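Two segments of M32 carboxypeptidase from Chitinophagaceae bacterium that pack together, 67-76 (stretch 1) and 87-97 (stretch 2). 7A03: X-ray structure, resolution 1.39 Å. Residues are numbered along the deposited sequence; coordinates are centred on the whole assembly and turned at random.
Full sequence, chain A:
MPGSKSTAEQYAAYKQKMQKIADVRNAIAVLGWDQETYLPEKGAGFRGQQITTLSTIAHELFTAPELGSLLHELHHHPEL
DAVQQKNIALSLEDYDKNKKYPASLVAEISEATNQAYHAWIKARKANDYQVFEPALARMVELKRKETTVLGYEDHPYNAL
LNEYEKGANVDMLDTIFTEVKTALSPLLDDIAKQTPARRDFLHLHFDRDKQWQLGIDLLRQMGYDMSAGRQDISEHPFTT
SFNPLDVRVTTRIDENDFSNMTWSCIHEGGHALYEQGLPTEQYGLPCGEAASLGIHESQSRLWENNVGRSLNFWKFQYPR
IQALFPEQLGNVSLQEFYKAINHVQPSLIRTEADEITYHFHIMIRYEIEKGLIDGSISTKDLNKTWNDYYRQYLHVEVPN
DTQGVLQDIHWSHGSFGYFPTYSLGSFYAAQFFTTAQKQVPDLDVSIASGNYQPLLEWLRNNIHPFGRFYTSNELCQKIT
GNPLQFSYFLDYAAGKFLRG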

# COMPACT_ATOMS: atom_id res chain seq x y z
N LEU A 67 12.62 8.65 27.46
CA LEU A 67 12.78 7.64 26.42
C LEU A 67 14.05 7.89 25.61
O LEU A 67 14.78 6.94 25.29
N GLY A 68 14.35 9.15 25.27
CA GLY A 68 15.57 9.42 24.54
C GLY A 68 16.81 9.04 25.33
O GLY A 68 17.75 8.44 24.78
N SER A 69 16.83 9.36 26.62
CA SER A 69 17.98 9.00 27.45
C SER A 69 18.15 7.49 27.53
O SER A 69 19.28 6.98 27.42
N LEU A 70 17.05 6.76 27.68
CA LEU A 70 17.10 5.30 27.71
C LEU A 70 17.64 4.74 26.39
O LEU A 70 18.47 3.82 26.39
N LEU A 71 17.15 5.24 25.26
CA LEU A 71 17.62 4.74 23.97
C LEU A 71 19.11 4.99 23.80
O LEU A 71 19.85 4.12 23.32
N HIS A 72 19.57 6.18 24.20
CA HIS A 72 20.99 6.49 24.08
C HIS A 72 21.84 5.62 25.01
O HIS A 72 22.97 5.26 24.64
N GLU A 73 21.32 5.26 26.18
CA GLU A 73 22.04 4.35 27.06
C GLU A 73 22.10 2.94 26.47
O GLU A 73 23.14 2.29 26.50
N LEU A 74 20.98 2.48 25.91
CA LEU A 74 20.93 1.13 25.37
C LEU A 74 21.72 0.99 24.08
O LEU A 74 22.12 -0.13 23.73
N HIS A 75 21.95 2.09 23.36
CA HIS A 75 22.77 2.02 22.15
C HIS A 75 24.19 1.55 22.46
O HIS A 75 24.86 1.00 21.58
N HIS A 76 24.66 1.76 23.69
CA HIS A 76 26.01 1.36 24.08
C HIS A 76 26.06 0.04 24.85
O HIS A 76 27.03 -0.20 25.57
N ASN A 87 16.13 -3.31 17.53
CA ASN A 87 15.04 -2.53 18.12
C ASN A 87 15.52 -1.19 18.64
O ASN A 87 14.93 -0.15 18.33
N ILE A 88 16.60 -1.21 19.43
CA ILE A 88 17.14 0.04 19.97
C ILE A 88 17.56 0.98 18.85
O ILE A 88 17.25 2.18 18.87
N ALA A 89 18.28 0.46 17.84
CA ALA A 89 18.78 1.32 16.77
C ALA A 89 17.64 1.94 15.97
O ALA A 89 17.65 3.15 15.66
N LEU A 90 16.64 1.13 15.62
CA LEU A 90 15.52 1.64 14.82
C LEU A 90 14.68 2.61 15.63
O LEU A 90 14.25 3.65 15.11
N SER A 91 14.47 2.31 16.91
CA SER A 91 13.67 3.19 17.75
C SER A 91 14.39 4.52 17.96
O SER A 91 13.75 5.57 18.00
N LEU A 92 15.73 4.48 18.06
CA LEU A 92 16.50 5.72 18.16
C LEU A 92 16.39 6.54 16.88
O LEU A 92 16.28 7.77 16.94
N GLU A 93 16.44 5.89 15.71
CA GLU A 93 16.20 6.63 14.47
C GLU A 93 14.82 7.28 14.45
O GLU A 93 14.67 8.47 14.15
N ASP A 94 13.78 6.48 14.76
CA ASP A 94 12.41 6.97 14.84
C ASP A 94 12.30 8.16 15.79
O ASP A 94 11.59 9.13 15.52
N TYR A 95 13.02 8.09 16.92
CA TYR A 95 12.92 9.13 17.94
C TYR A 95 13.62 10.40 17.50
O TYR A 95 13.07 11.50 17.66
N ASP A 96 14.82 10.28 16.91
CA ASP A 96 15.61 11.47 16.57
C ASP A 96 15.00 12.22 15.39
O ASP A 96 15.14 13.46 15.29
N LYS A 97 14.33 11.49 14.49
CA LYS A 97 13.64 12.15 13.39
C LYS A 97 12.79 13.32 13.88
O LYS A 97 12.90 14.44 13.37

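When two roughly antiparallel helices cross obliquely, the rotamers of a few central residues show how the gap between the backbones is filled, and this pair from an M32 carboxypeptidase is a compact example. The helices run at 140° to one another, their axes approach to 9.5 Å, and no clear hydrogen bond joins them, so the contact rests on shape and apolar surface.

The centre is a knob in a hole. Leu71 points toward the second helix, and its m,t rotamer (chi1 -71°, chi2 167°) lodges the side chain among Ile88, Ser91, Leu92 and Tyr95. Its two methyls reach different walls: CD1 lies 3.9 Å from Tyr95 CB, whereas CD2 lies 3.9 Å from Ser91 CB and 4.2 Å from Ile88 CD1. Ile88, also directed inward and m at both chi1 and chi2, carries its CD1 to within 3.6 Å of Leu74 CD1. Leu74 repeats the m,t conformation one helical turn beyond Leu71. The other branch of Ile88 turns to the backbone, with CG2 3.7 Å from both Leu71 O and His75 N.

Leu92 takes the other common leucine conformation, t,p (chi1 -174°, chi2 58°), and so places one methyl against the ring face of each of two histidines. CD1 sits over one face of the His72 ring, 3.9 Å from its centroid, while also lying 3.9 Å from Leu71 CB; CD2 sits over a face of the His75 ring, 4.0 Å from that centroid. Both contacts are CH-pi in character. The CB atoms of these histidines point sideways, yet their rings come nearer to the second helix. His72 does so with chi1 near m, whereas His75 has chi1 at -148°, between wells, and its ring edge meets Ala89, CE1 to CB at 4.0 Å. Asp96 approaches His72 more distantly, OD1 to NE2 at 4.2 Å.

At the far end, a large ring is matched to a residue without a side chain. Tyr95 points inward with chi1 t (179°) and chi2 -89°, laying a ring face against Gly68, whose CA is 3.8 Å from the ring centroid and 3.3 Å from CZ. A CB modelled on Gly68 would fall 2.4 Å from Tyr95 OH, a clash; the bare glycine backbone leaves room for the phenol. Leu67, t,p like Leu92, adds an apolar contact, CD2 to Tyr95 CD2 at 4.2 Å. The hydroxyls of Tyr95 and Ser91 are hydrogen-bonded elsewhere in the structure.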

# COMPACT_ATOMS: atom_id res chain seq x y z
CB LEU A 67 11.53 7.62 25.54
CG LEU A 67 11.59 6.60 24.38
CD1 LEU A 67 11.73 5.19 24.93
CD2 LEU A 67 10.35 6.72 23.50
CB SER A 69 17.84 9.61 28.85
OG SER A 69 17.75 11.02 28.77
CB LEU A 70 15.69 4.77 27.97
CG LEU A 70 15.47 3.33 28.38
CD1 LEU A 70 16.33 2.97 29.58
CD2 LEU A 70 13.99 3.18 28.71
CB LEU A 71 16.84 5.40 22.84
CG LEU A 71 15.40 4.93 22.74
CD1 LEU A 71 14.62 5.86 21.82
CD2 LEU A 71 15.35 3.49 22.25
CB HIS A 72 21.21 7.98 24.34
CG HIS A 72 20.91 8.84 23.15
ND1 HIS A 72 21.62 8.76 21.98
CD2 HIS A 72 19.97 9.80 22.95
CE1 HIS A 72 21.14 9.63 21.11
NE2 HIS A 72 20.14 10.27 21.67
CB GLU A 73 21.38 4.33 28.44
CG GLU A 73 21.86 3.23 29.36
CD GLU A 73 21.04 3.16 30.64
OE1 GLU A 73 19.94 3.75 30.69
OE2 GLU A 73 21.51 2.52 31.61
CB LEU A 74 19.47 0.73 25.15
CG LEU A 74 18.77 0.38 26.46
CD1 LEU A 74 17.26 0.57 26.37
CD2 LEU A 74 19.11 -1.05 26.80
CB HIS A 75 22.80 3.38 21.45
CG HIS A 75 22.92 3.29 19.96
ND1 HIS A 75 22.25 2.34 19.22
CD2 HIS A 75 23.61 4.04 19.07
CE1 HIS A 75 22.54 2.50 17.94
NE2 HIS A 75 23.36 3.52 17.82
CB HIS A 76 26.72 2.46 24.89
CG HIS A 76 26.46 3.85 24.40
ND1 HIS A 76 26.04 4.86 25.24
CD2 HIS A 76 26.55 4.40 23.17
CE1 HIS A 76 25.89 5.97 24.55
NE2 HIS A 76 26.19 5.72 23.29
CB ASN A 87 14.38 -3.33 19.24
CG ASN A 87 13.40 -4.36 18.71
OD1 ASN A 87 12.85 -4.21 17.62
ND2 ASN A 87 13.16 -5.41 19.50
CB ILE A 88 18.30 -0.25 20.95
CG1 ILE A 88 17.81 -1.07 22.14
CG2 ILE A 88 18.94 1.05 21.43
CD1 ILE A 88 16.70 -0.42 22.93
CB ALA A 89 19.72 0.53 15.85
CB LEU A 90 14.67 0.49 14.30
CG LEU A 90 15.36 -0.32 13.19
CD1 LEU A 90 14.49 -1.48 12.75
CD2 LEU A 90 15.69 0.59 12.02
CB SER A 91 13.38 2.51 19.09
OG SER A 91 12.32 1.58 18.98
CB LEU A 92 17.96 5.40 18.48
CG LEU A 92 18.89 6.58 18.76
CD1 LEU A 92 18.37 7.41 19.92
CD2 LEU A 92 20.29 6.09 19.05
CB GLU A 93 16.37 5.69 13.28
CG GLU A 93 17.82 5.33 13.01
CD GLU A 93 17.98 4.29 11.91
OE1 GLU A 93 17.00 4.04 11.18
OE2 GLU A 93 19.09 3.74 11.79
CB ASP A 94 11.48 5.85 15.33
CG ASP A 94 11.34 4.68 14.35
OD1 ASP A 94 11.74 4.82 13.18
OD2 ASP A 94 10.83 3.61 14.75
CB TYR A 95 13.54 8.58 19.24
CG TYR A 95 13.55 9.53 20.41
CD1 TYR A 95 14.61 10.41 20.62
CD2 TYR A 95 12.50 9.53 21.33
CE1 TYR A 95 14.62 11.26 21.72
CE2 TYR A 95 12.51 10.40 22.43
CZ TYR A 95 13.57 11.25 22.61
OH TYR A 95 13.56 12.09 23.70
CB ASP A 96 17.05 11.07 16.25
CG ASP A 96 17.86 10.78 17.50
OD1 ASP A 96 17.49 11.26 18.59
OD2 ASP A 96 18.89 10.08 17.37
CB LYS A 97 12.80 11.12 12.64
CG LYS A 97 12.50 11.50 11.21
CD LYS A 97 11.00 11.63 11.03
CE LYS A 97 10.70 12.68 9.99
NZ LYS A 97 9.24 12.94 9.81